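Local coordinates for DNA repair protein RecN (Deinococcus radiodurans, PDB 4ABY), which probably takes part in recombinational repair of DNA double-strand breaks as an ATP-binding, SMC-like protein, present here as its ATPase head domain, at residues Q146-Q154 against D315-E323. Sequence-based numbering, arbitrary orientation.
Sequences QGRLTIHWQ and DTPSVVFDE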
# COMPACT_ATOMS: atom_id res chain seq x y z
N GLN A 146 0.07 -8.12 7.55
CA GLN A 146 0.83 -6.93 7.18
C GLN A 146 2.20 -7.29 6.63
O GLN A 146 2.96 -6.41 6.20
CB GLN A 146 0.96 -5.98 8.36
CG GLN A 146 -0.31 -5.23 8.70
CD GLN A 146 -0.17 -4.44 9.97
OE1 GLN A 146 0.80 -4.59 10.71
NE2 GLN A 146 -1.16 -3.59 10.25
N GLY A 147 2.54 -8.57 6.67
CA GLY A 147 3.77 -9.04 6.07
C GLY A 147 3.50 -9.58 4.68
O GLY A 147 4.43 -9.92 3.94
N ARG A 148 2.22 -9.66 4.32
CA ARG A 148 1.80 -10.25 3.06
C ARG A 148 1.09 -9.24 2.16
O ARG A 148 1.34 -9.18 0.95
CB ARG A 148 0.86 -11.44 3.31
CG ARG A 148 1.42 -12.54 4.20
CD ARG A 148 2.68 -13.16 3.62
NE ARG A 148 2.97 -14.48 4.20
CZ ARG A 148 3.51 -14.67 5.40
NH1 ARG A 148 3.83 -13.63 6.17
NH2 ARG A 148 3.74 -15.90 5.84
N LEU A 149 0.21 -8.44 2.76
CA LEU A 149 -0.62 -7.50 2.02
C LEU A 149 -0.30 -6.05 2.33
O LEU A 149 0.08 -5.70 3.44
CB LEU A 149 -2.10 -7.74 2.33
CG LEU A 149 -2.89 -8.65 1.40
CD1 LEU A 149 -4.34 -8.68 1.84
CD2 LEU A 149 -2.78 -8.15 -0.03
N THR A 150 -0.48 -5.20 1.33
CA THR A 150 -0.42 -3.76 1.51
C THR A 150 -1.54 -3.15 0.68
O THR A 150 -1.50 -3.22 -0.54
CB THR A 150 0.90 -3.18 1.02
OG1 THR A 150 1.97 -3.64 1.85
CG2 THR A 150 0.85 -1.67 1.07
N ILE A 151 -2.54 -2.56 1.33
CA ILE A 151 -3.58 -1.86 0.59
C ILE A 151 -3.36 -0.37 0.69
O ILE A 151 -3.28 0.17 1.80
CB ILE A 151 -4.98 -2.20 1.11
CG1 ILE A 151 -5.38 -3.61 0.70
CG2 ILE A 151 -5.99 -1.20 0.56
CD1 ILE A 151 -4.96 -4.66 1.67
N HIS A 152 -3.26 0.31 -0.44
CA HIS A 152 -2.93 1.73 -0.42
C HIS A 152 -4.10 2.68 -0.51
O HIS A 152 -5.12 2.40 -1.15
CB HIS A 152 -1.86 2.09 -1.44
CG HIS A 152 -0.47 1.73 -1.00
ND1 HIS A 152 0.05 2.13 0.21
CD2 HIS A 152 0.49 1.00 -1.61
CE1 HIS A 152 1.28 1.66 0.33
NE2 HIS A 152 1.57 0.97 -0.76
N TRP A 153 -3.90 3.84 0.12
CA TRP A 153 -4.95 4.78 0.45
C TRP A 153 -5.59 4.24 1.73
O TRP A 153 -5.30 4.74 2.81
CB TRP A 153 -5.89 5.00 -0.74
CG TRP A 153 -7.30 5.53 -0.54
CD1 TRP A 153 -8.25 5.66 -1.51
CD2 TRP A 153 -7.92 5.99 0.68
NE1 TRP A 153 -9.41 6.15 -0.98
CE2 TRP A 153 -9.24 6.36 0.36
CE3 TRP A 153 -7.49 6.11 2.00
CZ2 TRP A 153 -10.13 6.86 1.31
CZ3 TRP A 153 -8.38 6.60 2.94
CH2 TRP A 153 -9.68 6.96 2.59
N GLN A 154 -6.39 3.19 1.65
CA GLN A 154 -7.10 2.71 2.84
C GLN A 154 -6.21 2.22 3.99
O GLN A 154 -6.59 2.34 5.16
CB GLN A 154 -8.13 1.64 2.49
CG GLN A 154 -9.40 2.19 1.91
CD GLN A 154 -9.31 2.38 0.41
OE1 GLN A 154 -8.23 2.28 -0.18
NE2 GLN A 154 -10.45 2.64 -0.22
N ASP A 315 7.40 -3.60 0.35
CA ASP A 315 7.86 -4.43 1.46
C ASP A 315 7.00 -5.68 1.67
O ASP A 315 7.16 -6.39 2.65
CB ASP A 315 7.97 -3.62 2.76
CG ASP A 315 6.71 -2.82 3.06
OD1 ASP A 315 6.05 -2.34 2.12
OD2 ASP A 315 6.39 -2.66 4.26
N THR A 316 6.10 -5.93 0.72
CA THR A 316 5.22 -7.09 0.78
C THR A 316 5.05 -7.69 -0.61
O THR A 316 5.11 -6.98 -1.61
CB THR A 316 3.84 -6.72 1.34
OG1 THR A 316 3.22 -5.75 0.48
CG2 THR A 316 3.96 -6.15 2.74
N PRO A 317 4.82 -9.01 -0.68
CA PRO A 317 4.67 -9.72 -1.96
C PRO A 317 3.49 -9.21 -2.78
O PRO A 317 3.53 -9.27 -4.00
CB PRO A 317 4.41 -11.17 -1.52
CG PRO A 317 4.02 -11.10 -0.09
CD PRO A 317 4.75 -9.92 0.47
N SER A 318 2.46 -8.72 -2.10
CA SER A 318 1.25 -8.23 -2.77
C SER A 318 0.92 -6.82 -2.33
O SER A 318 1.04 -6.49 -1.15
CB SER A 318 0.06 -9.14 -2.46
OG SER A 318 0.33 -10.48 -2.86
N VAL A 319 0.52 -5.98 -3.28
CA VAL A 319 0.15 -4.60 -3.01
C VAL A 319 -1.15 -4.23 -3.72
O VAL A 319 -1.42 -4.70 -4.82
CB VAL A 319 1.26 -3.62 -3.45
CG1 VAL A 319 0.90 -2.20 -3.06
CG2 VAL A 319 2.60 -4.03 -2.85
N VAL A 320 -1.97 -3.42 -3.06
CA VAL A 320 -3.25 -3.01 -3.62
C VAL A 320 -3.39 -1.49 -3.68
O VAL A 320 -3.16 -0.80 -2.69
CB VAL A 320 -4.43 -3.59 -2.82
CG1 VAL A 320 -5.74 -3.00 -3.30
CG2 VAL A 320 -4.44 -5.11 -2.93
N PHE A 321 -3.79 -0.99 -4.84
CA PHE A 321 -4.02 0.43 -5.02
C PHE A 321 -5.48 0.64 -5.38
O PHE A 321 -6.00 -0.01 -6.29
CB PHE A 321 -3.12 0.98 -6.13
CG PHE A 321 -1.65 0.79 -5.87
CD1 PHE A 321 -0.93 1.74 -5.16
CD2 PHE A 321 -0.99 -0.33 -6.33
CE1 PHE A 321 0.42 1.57 -4.91
CE2 PHE A 321 0.36 -0.51 -6.09
CZ PHE A 321 1.06 0.45 -5.38
N ASP A 322 -6.12 1.58 -4.73
CA ASP A 322 -7.49 1.89 -5.04
C ASP A 322 -7.59 3.26 -5.62
O ASP A 322 -7.12 4.20 -5.05
CB ASP A 322 -8.28 1.94 -3.77
CG ASP A 322 -9.74 2.04 -4.01
OD1 ASP A 322 -10.21 1.61 -5.06
OD2 ASP A 322 -10.43 2.55 -3.13
N GLU A 323 -8.23 3.43 -6.74
CA GLU A 323 -8.40 4.76 -7.15
C GLU A 323 -7.21 5.45 -7.67
O GLU A 323 -7.19 6.62 -7.61
CB GLU A 323 -8.85 5.54 -5.94
CG GLU A 323 -10.35 5.76 -5.86
CD GLU A 323 -10.73 6.68 -4.76
OE1 GLU A 323 -10.81 6.25 -3.63
OE2 GLU A 323 -10.97 7.85 -5.02
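Thr150 and Thr316 meet through their hydroxyls, OG1 to OG1 at 2.8 Å, just before strand 318-321. Thr316 OG1 gives its own proton to Ser318 O (2.8 Å), from above that carbonyl's plane, and Ser318 O also takes a weak bond from Thr150 N (3.2 Å). Arg148 O accepts Ser318 N at 3.3 Å, whereas Ser318 OG turns to Gln348 on the next strand. Further along, Thr150 O accepts Val320 N and Val320 O accepts His152 N, each donor nearly in line with the C=O it meets. These two bonds bracket the parallel Ile151–Val320 bridge, CA to CA 4.4 Å, where Ile151 CG1 lies alongside Val320 CB. Strand 149-152 is an outermost strand, within this chain, of the mixed sheet of the P-loop NTPase core. The hydrophobic run ending in Asp322-Glu323 fits a Walker B motif, and Gln154 sits where a Q-loop glutamine is expected; Asp322 also touches Lys73 of the predicted ATP site. On the Thr150 side, the His152 and Phe321 side chains point the same way, their rings oblique, with His152 CD2 the nearest atom to Phe321 CE1; His152 ND1 is hydrogen-bonded to Ser156 OG. Gln154 bends at chi2 (86°), bringing NE2 to 2.9 Å from Asp322 OD2, on the anti side of the carboxylate and somewhat out of its plane; the near-straight N-H...O angle of 166° supports the bond. A leucine in its place would remove the amide donor and would probably leave Asp322 OD2 without this partner. Trp153 NE1 donates a hydrogen bond to Glu323 OE1 at 3.0 Å; the oxygen lies in the indole plane, but the donor stands 35° out of the carboxylate plane.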